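Long-range contacts in DNA repair protein RAD7 (Saccharomyces cerevisiae, PDB 5ZB2), which promotes global genome nucleotide excision repair of non-transcribed DNA in a complex with Abf1 and Rad16, and binds Elc1, seen here as its leucine-rich-repeat-containing C-terminal part: residues 169-177 with 193-203; 228-238 with 253-263. All coordinates share one frame; numbering follows the deposited sequence.

Contact 1. Residues 169-177 with 193-203; sequences KSLSNLLIN and ISNYALLPQYL
L175 and Y202 carry this contact, meeting at about a right angle, with the leucine lying over one face of the tyrosine ring. The evidence for a CH-pi contact is direct: L175 CB stands 3.8 Å from the ring centroid and 23° off the ring normal. Its offset is toward the CG side of the ring, where L175 CB comes to 3.5 Å from Y202 CG. L175 turns CG away from its own carbonyl carbon (chi1 -63°), and both methyls keep touching the tyrosine, CD1 at its CD2 and CD2 at its CB, while also reaching its neighbours. One branch, CD1, reaches L198 CB at 3.9 Å and also meets L199 CD2; the other, CD2, touches L203 CD2 at 4.1 Å. One leucine thus spans the short helix 199-202 from the residue before it to the residue after it. Farther out along the same ring, I176 lies beside Y202 and points the same way, its CG1 3.9 Å from the phenol OH.

A turn earlier on helix 168-178, L171 swings CG to the far side from its backbone N (chi1 177°), and CD2 arrives 3.7 Å from the carbonyl oxygen of N195, while CB packs against I193 CD1. S172 OG lies close to L198 CD1. No hydrogen bond joins the two segments, so the interface is held by apolar contact; nearby, D168 OD1 accepts from the backbone N of both S194 and N195 and fastens the start of the second segment to the head of the helix. L199 and L203 also pack on L185 of strand 184-188 and on L230 of helix 224-234. Helices laid side by side behind successive parallel strands in this way are characteristic of the convex side of a leucine-rich repeat solenoid.

Contact 2. Residues 228-238 with 253-263; sequences INLLGQIGRTL and MIINGLTAFIP
The F261 ring is covered on both faces: G232 CA sits over the centre of one, 3.5 Å from the centroid and 7° off the ring normal, and A260 CB lies over the opposite face, displaced toward the rim. That near-axial position identifies a CH-pi contact, and G232, with no side chain, lets the ring lie directly on the backbone. At the base of the ring, F261 CB comes to 3.4 Å from L231 O.

The I228 side chain is a knob in a hole formed by M253, N256, G257 and F261. With CG1 opposite the carbonyl carbon (chi1 -67°) and CG2 opposite the backbone N, its branches divide the hole: CG2 approaches N256 O at 3.5 Å and F261 CE2 at 4.2 Å, CD1 meets N256 CB, and CG1 rests against G257 CA. Were these branches cut back to an alanine, a gap would probably open beside G257 and N256, and F261 CE2 would lose its methyl neighbour. L231 CD1 presses on G257 C, 3.4 Å away, and meets L258 CD2.

Farther along the chain, G235 CA makes a CA-H...O contact with F261 O at 3.5 Å, and I262 CD1 and P263 CD both approach G235 O. The axes of helices 228-234 and 253-261, 8.4 Å apart at closest approach and only 5° from parallel, fit glycine-mediated close packing of successive repeat helices in the leucine-rich repeat fold.

From the N terminus the chain first passes helix 168-178, then strand 184-188, and returns at 193-203, so contact 1 closes a loop of 15 residues. It next runs through strand 210-214 to helix 224-234, passes through strand 240-244, and contact 2 closes a loop of 14 residues when helix 251-261 packs back. The contacts are in series, neither nested nor crossing, with centres about 19 Å apart. They join where helix 199-202 meets helix 224-234: L230 CD1 lies 3.8 Å from P200 N. With this junction between them, the two contacts make a row of four helical segments, separated in the chain by strands 184-188, 210-214 and 240-244.

Contact 1. Residues 169-177 with 193-203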
loop_
_atom_site.group_PDB
_atom_site.type_symbol
_atom_site.label_atom_id
_atom_site.label_comp_id
_atom_site.label_asym_id
_atom_site.label_seq_id
_atom_site.Cartn_x
_atom_site.Cartn_y
_atom_site.Cartn_z
ATOM N N LYS A 169 17.476 5.943 -24.208
ATOM C CA LYS A 169 17.832 4.665 -23.601
ATOM C C LYS A 169 16.591 3.831 -23.314
ATOM O O LYS A 169 16.582 2.616 -23.546
ATOM C CB LYS A 169 18.626 4.900 -22.316
ATOM C CG LYS A 169 19.270 3.647 -21.741
ATOM C CD LYS A 169 20.024 3.949 -20.452
ATOM C CE LYS A 169 21.036 2.859 -20.118
ATOM N NZ LYS A 169 20.418 1.508 -20.000
ATOM N N SER A 170 15.530 4.468 -22.812
ATOM C CA SER A 170 14.300 3.742 -22.506
ATOM C C SER A 170 13.655 3.197 -23.770
ATOM O O SER A 170 13.126 2.081 -23.774
ATOM C CB SER A 170 13.324 4.657 -21.767
ATOM O OG SER A 170 13.981 5.359 -20.729
ATOM N N LEU A 171 13.669 3.984 -24.848
ATOM C CA LEU A 171 13.164 3.503 -26.129
ATOM C C LEU A 171 13.951 2.289 -26.612
ATOM O O LEU A 171 13.365 1.315 -27.103
ATOM C CB LEU A 171 13.225 4.626 -27.164
ATOM C CG LEU A 171 12.800 4.259 -28.586
ATOM C CD1 LEU A 171 11.337 3.846 -28.619
ATOM C CD2 LEU A 171 13.056 5.415 -29.531
ATOM N N SER A 172 15.282 2.330 -26.491
ATOM C CA SER A 172 16.095 1.185 -26.888
ATOM C C SER A 172 15.720 -0.062 -26.094
ATOM O O SER A 172 15.609 -1.155 -26.661
ATOM C CB SER A 172 17.579 1.502 -26.708
ATOM O OG SER A 172 17.994 2.513 -27.606
ATOM N N ASN A 173 15.515 0.081 -24.781
ATOM C CA ASN A 173 15.149 -1.075 -23.970
ATOM C C ASN A 173 13.754 -1.584 -24.312
ATOM O O ASN A 173 13.496 -2.788 -24.213
ATOM C CB ASN A 173 15.240 -0.732 -22.484
ATOM C CG ASN A 173 16.654 -0.401 -22.048
ATOM O OD1 ASN A 173 16.897 0.630 -21.423
ATOM N ND2 ASN A 173 17.596 -1.278 -22.378
ATOM N N LEU A 174 12.842 -0.694 -24.707
ATOM C CA LEU A 174 11.545 -1.144 -25.200
ATOM C C LEU A 174 11.711 -1.990 -26.455
ATOM O O LEU A 174 11.134 -3.078 -26.571
ATOM C CB LEU A 174 10.642 0.054 -25.491
ATOM C CG LEU A 174 9.376 -0.266 -26.294
ATOM C CD1 LEU A 174 8.509 -1.263 -25.545
ATOM C CD2 LEU A 174 8.588 0.996 -26.613
ATOM N N LEU A 175 12.495 -1.494 -27.413
ATOM C CA LEU A 175 12.641 -2.189 -28.685
ATOM C C LEU A 175 13.445 -3.470 -28.523
ATOM O O LEU A 175 13.081 -4.511 -29.078
ATOM C CB LEU A 175 13.299 -1.265 -29.705
ATOM C CG LEU A 175 12.491 -0.017 -30.057
ATOM C CD1 LEU A 175 13.284 0.893 -30.980
ATOM C CD2 LEU A 175 11.161 -0.398 -30.686
ATOM N N ILE A 176 14.538 -3.415 -27.759
ATOM C CA ILE A 176 15.347 -4.606 -27.529
ATOM C C ILE A 176 14.512 -5.705 -26.881
ATOM O O ILE A 176 14.593 -6.872 -27.277
ATOM C CB ILE A 176 16.584 -4.250 -26.683
ATOM C CG1 ILE A 176 17.550 -3.397 -27.510
ATOM C CG2 ILE A 176 17.284 -5.513 -26.184
ATOM C CD1 ILE A 176 18.749 -2.874 -26.738
ATOM N N ASN A 177 13.693 -5.356 -25.888
ATOM C CA ASN A 177 12.965 -6.372 -25.131
ATOM C C ASN A 177 11.625 -6.757 -25.749
ATOM O O ASN A 177 11.173 -7.891 -25.555
ATOM C CB ASN A 177 12.733 -5.895 -23.695
ATOM C CG ASN A 177 13.994 -5.945 -22.858
ATOM O OD1 ASN A 177 14.385 -7.007 -22.375
ATOM N ND2 ASN A 177 14.640 -4.796 -22.683
ATOM N N ILE A 193 13.235 12.142 -26.574
ATOM C CA ILE A 193 13.345 11.123 -27.607
ATOM C C ILE A 193 13.875 11.768 -28.879
ATOM O O ILE A 193 13.346 12.789 -29.337
ATOM C CB ILE A 193 11.987 10.444 -27.855
ATOM C CG1 ILE A 193 11.540 9.650 -26.619
ATOM C CG2 ILE A 193 12.038 9.538 -29.086
ATOM C CD1 ILE A 193 12.461 8.503 -26.212
ATOM N N SER A 194 14.926 11.177 -29.446
ATOM C CA SER A 194 15.446 11.604 -30.740
ATOM C C SER A 194 15.763 10.456 -31.687
ATOM O O SER A 194 15.909 10.709 -32.888
ATOM C CB SER A 194 16.716 12.443 -30.558
ATOM O OG SER A 194 17.797 11.620 -30.165
ATOM N N ASN A 195 15.862 9.219 -31.207
ATOM C CA ASN A 195 16.279 8.083 -32.032
ATOM C C ASN A 195 15.095 7.391 -32.704
ATOM O O ASN A 195 14.943 6.169 -32.641
ATOM C CB ASN A 195 17.073 7.095 -31.185
ATOM C CG ASN A 195 18.388 7.668 -30.705
ATOM O OD1 ASN A 195 18.655 8.861 -30.866
ATOM N ND2 ASN A 195 19.221 6.821 -30.108
ATOM N N TYR A 196 14.249 8.176 -33.375
ATOM C CA TYR A 196 13.156 7.596 -34.146
ATOM C C TYR A 196 13.668 6.708 -35.272
ATOM O O TYR A 196 12.917 5.865 -35.777
ATOM C CB TYR A 196 12.269 8.705 -34.713
ATOM C CG TYR A 196 11.575 9.528 -33.650
ATOM C CD1 TYR A 196 10.370 9.113 -33.098
ATOM C CD2 TYR A 196 12.123 10.721 -33.204
ATOM C CE1 TYR A 196 9.729 9.868 -32.125
ATOM C CE2 TYR A 196 11.495 11.481 -32.232
ATOM C CZ TYR A 196 10.297 11.050 -31.698
ATOM O OH TYR A 196 9.678 11.811 -30.731
ATOM N N ALA A 197 14.932 6.873 -35.662
ATOM C CA ALA A 197 15.516 6.080 -36.735
ATOM C C ALA A 197 15.646 4.604 -36.376
ATOM O O ALA A 197 15.856 3.783 -37.273
ATOM C CB ALA A 197 16.887 6.646 -37.102
ATOM N N LEU A 198 15.540 4.247 -35.095
ATOM C CA LEU A 198 15.637 2.846 -34.701
ATOM C C LEU A 198 14.362 2.062 -34.983
ATOM O O LEU A 198 14.405 0.826 -34.994
ATOM C CB LEU A 198 15.973 2.734 -33.209
ATOM C CG LEU A 198 17.307 3.325 -32.753
ATOM C CD1 LEU A 198 17.426 3.270 -31.239
ATOM C CD2 LEU A 198 18.477 2.601 -33.404
ATOM N N LEU A 199 13.234 2.739 -35.206
ATOM C CA LEU A 199 11.967 2.024 -35.357
ATOM C C LEU A 199 11.977 1.053 -36.532
ATOM O O LEU A 199 11.525 -0.090 -36.358
ATOM C CB LEU A 199 10.811 3.025 -35.472
ATOM C CG LEU A 199 10.586 3.994 -34.295
ATOM C CD1 LEU A 199 9.295 4.782 -34.487
ATOM C CD2 LEU A 199 10.565 3.282 -32.950
ATOM N N PRO A 200 12.456 1.415 -37.727
ATOM C CA PRO A 200 12.429 0.440 -38.834
ATOM C C PRO A 200 13.222 -0.824 -38.549
ATOM O O PRO A 200 12.887 -1.885 -39.091
ATOM C CB PRO A 200 13.021 1.226 -40.016
ATOM C CG PRO A 200 12.855 2.658 -39.659
ATOM C CD PRO A 200 12.975 2.723 -38.163
ATOM N N GLN A 201 14.253 -0.752 -37.703
ATOM C CA GLN A 201 15.051 -1.937 -37.400
ATOM C C GLN A 201 14.263 -2.952 -36.582
ATOM O O GLN A 201 14.359 -4.162 -36.826
ATOM C CB GLN A 201 16.317 -1.544 -36.638
ATOM C CG GLN A 201 17.204 -0.546 -37.348
ATOM C CD GLN A 201 18.526 -0.349 -36.637
ATOM O OE1 GLN A 201 18.990 -1.228 -35.907
ATOM N NE2 GLN A 201 19.141 0.808 -36.841
ATOM N N TYR A 202 13.489 -2.487 -35.599
ATOM C CA TYR A 202 12.946 -3.370 -34.577
ATOM C C TYR A 202 11.484 -3.739 -34.781
ATOM O O TYR A 202 11.053 -4.777 -34.269
ATOM C CB TYR A 202 13.098 -2.727 -33.196
ATOM C CG TYR A 202 14.516 -2.717 -32.678
ATOM C CD1 TYR A 202 15.027 -3.805 -31.980
ATOM C CD2 TYR A 202 15.338 -1.616 -32.868
ATOM C CE1 TYR A 202 16.318 -3.802 -31.500
ATOM C CE2 TYR A 202 16.634 -1.604 -32.390
ATOM C CZ TYR A 202 17.117 -2.700 -31.704
ATOM O OH TYR A 202 18.404 -2.698 -31.220
ATOM N N LEU A 203 10.711 -2.924 -35.496
ATOM C CA LEU A 203 9.274 -3.156 -35.635
ATOM C C LEU A 203 9.051 -4.076 -36.831
ATOM O O LEU A 203 8.645 -3.656 -37.916
ATOM C CB LEU A 203 8.531 -1.834 -35.787
ATOM C CG LEU A 203 8.671 -0.835 -34.637
ATOM C CD1 LEU A 203 7.842 0.405 -34.925
ATOM C CD2 LEU A 203 8.254 -1.458 -33.309
#

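Contact 2. Residues 228-238 with 253-263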
loop_
_atom_site.group_PDB
_atom_site.type_symbol
_atom_site.label_atom_id
_atom_site.label_comp_id
_atom_site.label_asym_id
_atom_site.label_seq_id
_atom_site.Cartn_x
_atom_site.Cartn_y
_atom_site.Cartn_z
ATOM N N ILE A 228 9.618 6.634 -44.563
ATOM C CA ILE A 228 9.572 5.773 -45.742
ATOM C C ILE A 228 10.054 4.374 -45.387
ATOM O O ILE A 228 9.384 3.377 -45.676
ATOM C CB ILE A 228 10.394 6.385 -46.888
ATOM C CG1 ILE A 228 9.719 7.666 -47.380
ATOM C CG2 ILE A 228 10.552 5.386 -48.043
ATOM C CD1 ILE A 228 10.599 8.522 -48.265
ATOM N N ASN A 229 11.224 4.280 -44.751
ATOM C CA ASN A 229 11.744 2.975 -44.352
ATOM C C ASN A 229 10.768 2.254 -43.433
ATOM O O ASN A 229 10.570 1.039 -43.553
ATOM C CB ASN A 229 13.105 3.138 -43.676
ATOM C CG ASN A 229 14.180 3.597 -44.645
ATOM O OD1 ASN A 229 13.995 3.536 -45.859
ATOM N ND2 ASN A 229 15.307 4.055 -44.115
ATOM N N LEU A 230 10.134 2.988 -42.518
ATOM C CA LEU A 230 9.154 2.370 -41.632
ATOM C C LEU A 230 7.949 1.863 -42.417
ATOM O O LEU A 230 7.462 0.752 -42.176
ATOM C CB LEU A 230 8.725 3.372 -40.562
ATOM C CG LEU A 230 7.975 2.835 -39.346
ATOM C CD1 LEU A 230 8.785 1.776 -38.614
ATOM C CD2 LEU A 230 7.648 3.992 -38.418
ATOM N N LEU A 231 7.457 2.662 -43.369
ATOM C CA LEU A 231 6.329 2.226 -44.183
ATOM C C LEU A 231 6.687 1.011 -45.028
ATOM O O LEU A 231 5.832 0.151 -45.267
ATOM C CB LEU A 231 5.848 3.371 -45.076
ATOM C CG LEU A 231 5.123 4.519 -44.368
ATOM C CD1 LEU A 231 4.841 5.657 -45.341
ATOM C CD2 LEU A 231 3.829 4.034 -43.729
ATOM N N GLY A 232 7.936 0.918 -45.486
ATOM C CA GLY A 232 8.378 -0.266 -46.197
ATOM C C GLY A 232 8.285 -1.528 -45.369
ATOM O O GLY A 232 8.317 -2.631 -45.924
ATOM N N GLN A 233 8.168 -1.390 -44.048
ATOM C CA GLN A 233 8.056 -2.519 -43.135
ATOM C C GLN A 233 6.609 -2.824 -42.756
ATOM O O GLN A 233 6.180 -3.980 -42.835
ATOM C CB GLN A 233 8.880 -2.232 -41.873
ATOM C CG GLN A 233 8.921 -3.368 -40.867
ATOM C CD GLN A 233 9.695 -4.568 -41.374
ATOM O OE1 GLN A 233 9.118 -5.610 -41.689
ATOM N NE2 GLN A 233 11.013 -4.426 -41.453
ATOM N N ILE A 234 5.841 -1.809 -42.363
ATOM C CA ILE A 234 4.525 -2.018 -41.763
ATOM C C ILE A 234 3.376 -1.636 -42.682
ATOM O O ILE A 234 2.218 -1.931 -42.345
ATOM C CB ILE A 234 4.390 -1.256 -40.425
ATOM C CG1 ILE A 234 4.399 0.261 -40.658
ATOM C CG2 ILE A 234 5.515 -1.654 -39.474
ATOM C CD1 ILE A 234 4.099 1.085 -39.411
ATOM N N GLY A 235 3.644 -0.991 -43.820
ATOM C CA GLY A 235 2.563 -0.453 -44.633
ATOM C C GLY A 235 1.503 -1.476 -44.998
ATOM O O GLY A 235 0.328 -1.131 -45.161
ATOM N N ARG A 236 1.895 -2.745 -45.112
ATOM C CA ARG A 236 0.983 -3.767 -45.620
ATOM C C ARG A 236 -0.204 -3.983 -44.685
ATOM O O ARG A 236 -1.341 -4.134 -45.146
ATOM C CB ARG A 236 1.755 -5.069 -45.834
ATOM C CG ARG A 236 0.910 -6.263 -46.258
ATOM C CD ARG A 236 1.792 -7.481 -46.503
ATOM N NE ARG A 236 2.791 -7.650 -45.447
ATOM C CZ ARG A 236 2.617 -8.372 -44.343
ATOM N NH1 ARG A 236 1.480 -9.022 -44.128
ATOM N NH2 ARG A 236 3.591 -8.449 -43.448
ATOM N N THR A 237 0.034 -4.004 -43.371
ATOM C CA THR A 237 -1.007 -4.311 -42.394
ATOM C C THR A 237 -1.426 -3.094 -41.573
ATOM O O THR A 237 -2.134 -3.246 -40.571
ATOM C CB THR A 237 -0.535 -5.426 -41.455
ATOM O OG1 THR A 237 0.739 -5.078 -40.902
ATOM C CG2 THR A 237 -0.411 -6.746 -42.203
ATOM N N LEU A 238 -1.024 -1.897 -41.981
ATOM C CA LEU A 238 -1.259 -0.701 -41.182
ATOM C C LEU A 238 -2.741 -0.336 -41.185
ATOM O O LEU A 238 -3.329 -0.109 -42.247
ATOM C CB LEU A 238 -0.419 0.446 -41.733
ATOM C CG LEU A 238 -0.220 1.684 -40.867
ATOM C CD1 LEU A 238 0.342 1.325 -39.498
ATOM C CD2 LEU A 238 0.715 2.645 -41.584
ATOM N N MET A 253 7.610 11.811 -48.400
ATOM C CA MET A 253 6.984 10.764 -47.597
ATOM C C MET A 253 5.711 10.261 -48.263
ATOM O O MET A 253 5.395 9.067 -48.197
ATOM C CB MET A 253 6.682 11.291 -46.193
ATOM C CG MET A 253 6.140 10.249 -45.234
ATOM S SD MET A 253 4.346 10.049 -45.287
ATOM C CE MET A 253 3.810 11.545 -44.454
ATOM N N ILE A 254 4.976 11.159 -48.921
ATOM C CA ILE A 254 3.717 10.778 -49.555
ATOM C C ILE A 254 3.984 9.975 -50.821
ATOM O O ILE A 254 3.349 8.943 -51.067
ATOM C CB ILE A 254 2.870 12.027 -49.865
ATOM C CG1 ILE A 254 2.630 12.866 -48.601
ATOM C CG2 ILE A 254 1.549 11.625 -50.526
ATOM C CD1 ILE A 254 1.806 12.180 -47.534
ATOM N N ILE A 255 4.916 10.444 -51.649
ATOM C CA ILE A 255 5.159 9.820 -52.945
ATOM C C ILE A 255 5.968 8.540 -52.782
ATOM O O ILE A 255 5.627 7.497 -53.350
ATOM C CB ILE A 255 5.863 10.817 -53.885
ATOM C CG1 ILE A 255 5.026 12.093 -54.043
ATOM C CG2 ILE A 255 6.139 10.180 -55.248
ATOM C CD1 ILE A 255 3.620 11.865 -54.562
ATOM N N ASN A 256 7.050 8.597 -52.010
ATOM C CA ASN A 256 7.974 7.479 -51.894
ATOM C C ASN A 256 7.659 6.548 -50.731
ATOM O O ASN A 256 8.254 5.466 -50.653
ATOM C CB ASN A 256 9.405 8.005 -51.750
ATOM C CG ASN A 256 9.788 8.949 -52.874
ATOM O OD1 ASN A 256 10.142 10.107 -52.641
ATOM N ND2 ASN A 256 9.714 8.460 -54.103
ATOM N N GLY A 257 6.749 6.931 -49.837
ATOM C CA GLY A 257 6.402 6.107 -48.693
ATOM C C GLY A 257 4.990 5.556 -48.735
ATOM O O GLY A 257 4.791 4.355 -48.937
ATOM N N LEU A 258 3.996 6.428 -48.547
ATOM C CA LEU A 258 2.608 5.976 -48.510
ATOM C C LEU A 258 2.198 5.318 -49.821
ATOM O O LEU A 258 1.663 4.204 -49.828
ATOM C CB LEU A 258 1.677 7.148 -48.196
ATOM C CG LEU A 258 1.669 7.681 -46.765
ATOM C CD1 LEU A 258 0.714 8.862 -46.671
ATOM C CD2 LEU A 258 1.281 6.596 -45.771
ATOM N N THR A 259 2.423 5.996 -50.946
ATOM C CA THR A 259 1.961 5.454 -52.218
ATOM C C THR A 259 2.699 4.171 -52.580
ATOM O O THR A 259 2.120 3.284 -53.215
ATOM C CB THR A 259 2.132 6.490 -53.325
ATOM O OG1 THR A 259 1.481 7.711 -52.948
ATOM C CG2 THR A 259 1.522 5.978 -54.626
ATOM N N ALA A 260 3.965 4.055 -52.181
ATOM C CA ALA A 260 4.747 2.873 -52.519
ATOM C C ALA A 260 4.269 1.645 -51.755
ATOM O O ALA A 260 4.170 0.556 -52.329
ATOM C CB ALA A 260 6.226 3.127 -52.234
ATOM N N PHE A 261 3.958 1.798 -50.465
ATOM C CA PHE A 261 3.856 0.655 -49.567
ATOM C C PHE A 261 2.485 0.451 -48.938
ATOM O O PHE A 261 2.327 -0.490 -48.152
ATOM C CB PHE A 261 4.900 0.781 -48.451
ATOM C CG PHE A 261 6.313 0.843 -48.953
ATOM C CD1 PHE A 261 6.869 -0.229 -49.632
ATOM C CD2 PHE A 261 7.088 1.967 -48.737
ATOM C CE1 PHE A 261 8.173 -0.175 -50.092
ATOM C CE2 PHE A 261 8.390 2.025 -49.194
ATOM C CZ PHE A 261 8.933 0.955 -49.870
ATOM N N ILE A 262 1.493 1.279 -49.252
ATOM C CA ILE A 262 0.133 1.044 -48.769
ATOM C C ILE A 262 -0.616 0.273 -49.851
ATOM O O ILE A 262 -0.660 0.723 -51.005
ATOM C CB ILE A 262 -0.592 2.358 -48.429
ATOM C CG1 ILE A 262 0.123 3.108 -47.301
ATOM C CG2 ILE A 262 -2.049 2.091 -48.058
ATOM C CD1 ILE A 262 0.071 2.415 -45.943
ATOM N N PRO A 263 -1.219 -0.875 -49.540
ATOM C CA PRO A 263 -1.910 -1.643 -50.583
ATOM C C PRO A 263 -3.156 -0.931 -51.082
ATOM O O PRO A 263 -3.804 -0.174 -50.353
ATOM C CB PRO A 263 -2.267 -2.957 -49.881
ATOM C CG PRO A 263 -2.352 -2.598 -48.440
ATOM C CD PRO A 263 -1.322 -1.525 -48.222
#